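Local atomic coordinates of putative oxidoreductase (PDB entry 3EOF), a protein that probably acts as an FMN-dependent oxidoreductase of the nitroreductase family, binding flavin mononucleotide as a two-chain assembly. Residues A[27-32]-A[75-80]. Numbering follows the deposited sequence.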
# COMPACT_ATOMS: atom_id res chain seq x y z
N ASP A 27 -18.48 -9.26 -3.21
CA ASP A 27 -18.13 -9.10 -4.63
C ASP A 27 -16.99 -8.07 -4.78
O ASP A 27 -16.04 -8.30 -5.50
CB ASP A 27 -19.34 -8.70 -5.45
CG ASP A 27 -19.18 -8.96 -6.96
OD1 ASP A 27 -18.33 -9.79 -7.38
OD2 ASP A 27 -19.95 -8.34 -7.74
N LEU A 28 -17.10 -6.95 -4.06
CA LEU A 28 -16.07 -5.92 -4.02
C LEU A 28 -14.77 -6.50 -3.49
O LEU A 28 -13.75 -6.30 -4.08
CB LEU A 28 -16.51 -4.75 -3.13
CG LEU A 28 -17.67 -3.89 -3.65
CD1 LEU A 28 -18.11 -2.91 -2.53
CD2 LEU A 28 -17.26 -3.19 -4.91
N LEU A 29 -14.81 -7.21 -2.36
CA LEU A 29 -13.62 -7.84 -1.80
C LEU A 29 -13.05 -8.89 -2.77
O LEU A 29 -11.88 -8.82 -3.11
CB LEU A 29 -13.89 -8.40 -0.41
CG LEU A 29 -14.10 -7.39 0.73
CD1 LEU A 29 -14.82 -8.02 1.87
CD2 LEU A 29 -12.78 -6.77 1.19
N GLU A 30 -13.86 -9.80 -3.31
CA GLU A 30 -13.36 -10.80 -4.21
C GLU A 30 -12.61 -10.16 -5.37
O GLU A 30 -11.55 -10.64 -5.78
CB GLU A 30 -14.47 -11.71 -4.74
CG GLU A 30 -13.94 -12.88 -5.54
CD GLU A 30 -15.02 -13.81 -6.05
OE1 GLU A 30 -16.22 -13.59 -5.80
OE2 GLU A 30 -14.64 -14.80 -6.68
N THR A 31 -13.18 -9.08 -5.91
CA THR A 31 -12.55 -8.34 -7.01
C THR A 31 -11.31 -7.62 -6.50
O THR A 31 -10.28 -7.63 -7.13
CB THR A 31 -13.54 -7.35 -7.71
OG1 THR A 31 -14.75 -8.03 -8.10
CG2 THR A 31 -12.90 -6.78 -8.96
N SER A 32 -11.36 -7.02 -5.33
CA SER A 32 -10.16 -6.36 -4.83
C SER A 32 -8.99 -7.33 -4.76
O SER A 32 -7.85 -6.95 -5.02
CB SER A 32 -10.41 -5.69 -3.49
OG SER A 32 -10.46 -6.63 -2.45
N LEU A 75 -13.72 -2.64 7.85
CA LEU A 75 -12.82 -3.65 7.31
C LEU A 75 -11.44 -3.41 7.78
O LEU A 75 -10.91 -2.34 7.55
CB LEU A 75 -12.80 -3.59 5.80
CG LEU A 75 -14.10 -3.85 5.06
CD1 LEU A 75 -13.81 -3.61 3.59
CD2 LEU A 75 -14.64 -5.27 5.31
N THR A 76 -10.87 -4.39 8.49
CA THR A 76 -9.48 -4.36 8.97
C THR A 76 -8.66 -5.21 8.01
O THR A 76 -8.81 -6.45 7.99
CB THR A 76 -9.35 -4.85 10.42
OG1 THR A 76 -10.18 -4.04 11.27
CG2 THR A 76 -7.90 -4.77 10.90
N PHE A 77 -7.86 -4.54 7.17
CA PHE A 77 -6.94 -5.20 6.24
C PHE A 77 -5.63 -5.59 6.97
O PHE A 77 -4.87 -4.74 7.42
CB PHE A 77 -6.66 -4.29 5.06
CG PHE A 77 -7.87 -4.01 4.23
CD1 PHE A 77 -8.69 -2.93 4.53
CD2 PHE A 77 -8.19 -4.82 3.17
CE1 PHE A 77 -9.79 -2.66 3.78
CE2 PHE A 77 -9.29 -4.57 2.42
CZ PHE A 77 -10.11 -3.46 2.74
N CYS A 78 -5.39 -6.89 7.06
CA CYS A 78 -4.24 -7.44 7.75
C CYS A 78 -3.20 -8.10 6.86
O CYS A 78 -3.55 -8.88 5.94
CB CYS A 78 -4.72 -8.50 8.74
SG CYS A 78 -5.96 -7.91 9.85
N ALA A 79 -1.94 -7.76 7.13
CA ALA A 79 -0.78 -8.42 6.54
C ALA A 79 -0.90 -9.84 7.11
O ALA A 79 -1.14 -10.00 8.27
CB ALA A 79 0.51 -7.75 7.01
N ASP A 80 -0.77 -10.87 6.28
CA ASP A 80 -0.96 -12.24 6.77
C ASP A 80 -0.01 -13.18 6.05
O ASP A 80 -0.17 -13.48 4.86
CB ASP A 80 -2.42 -12.65 6.54
CG ASP A 80 -2.79 -14.02 7.09
OD1 ASP A 80 -1.93 -14.89 7.16
OD2 ASP A 80 -3.99 -14.23 7.41
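The carbonyl oxygen Asp27 O is held twice from within its own helix. Thr31 N reaches Asp27 O at 3.0 Å, and Thr31 OG1 reaches Asp27 O at 2.9 Å. The two donors arrive from opposite faces of the carbonyl plane, with the hydroxyl tilted 31° out of it. In the overlapping turn, Ser32 OG donates to Leu29 O at 2.7 Å. This bond lies in the carbonyl plane and uses a lone pair. Both hydroxyls find their acceptors on the helix backbone, and neither bonds to the strand.

The contact is carried by Leu29. With CG anti to the carbonyl carbon (chi1 -70°), Leu29 extends from the helix so that its CD2 methyl meets the strand. Leu29 CD2 meets Leu75 CD1 at 4.1 Å, and the two leucines lie alongside each other, pointing opposite ways. Leu29 CD2 also lies 4.3 Å from Phe77 CE2, approaching the ring obliquely. One methyl of the helix therefore rests against two residues of the strand, Leu75 and Phe77, which are two positions apart. The CB of Leu75 points toward the helix, while Phe77 comes near only through the end of its ring.

Val46 of strand 44-49 touches all three of these side chains, and Phe117 of helix 100-123 packs on Leu75. Leu29 also meets Ile178 of the second subunit, so this core layer runs on into the dimer interface.

The contact joins helix 22-32 to strand 73-80, an inner strand of the antiparallel sheet in the nitroreductase fold. The side chain of Phe77 is about 11 Å from bound FMN, so this is core packing away from the flavin. No hydrogen bond crosses between the segments: both hydroxyls donate to carbonyls of their own helix, and the join rests on apolar, non-directional contact.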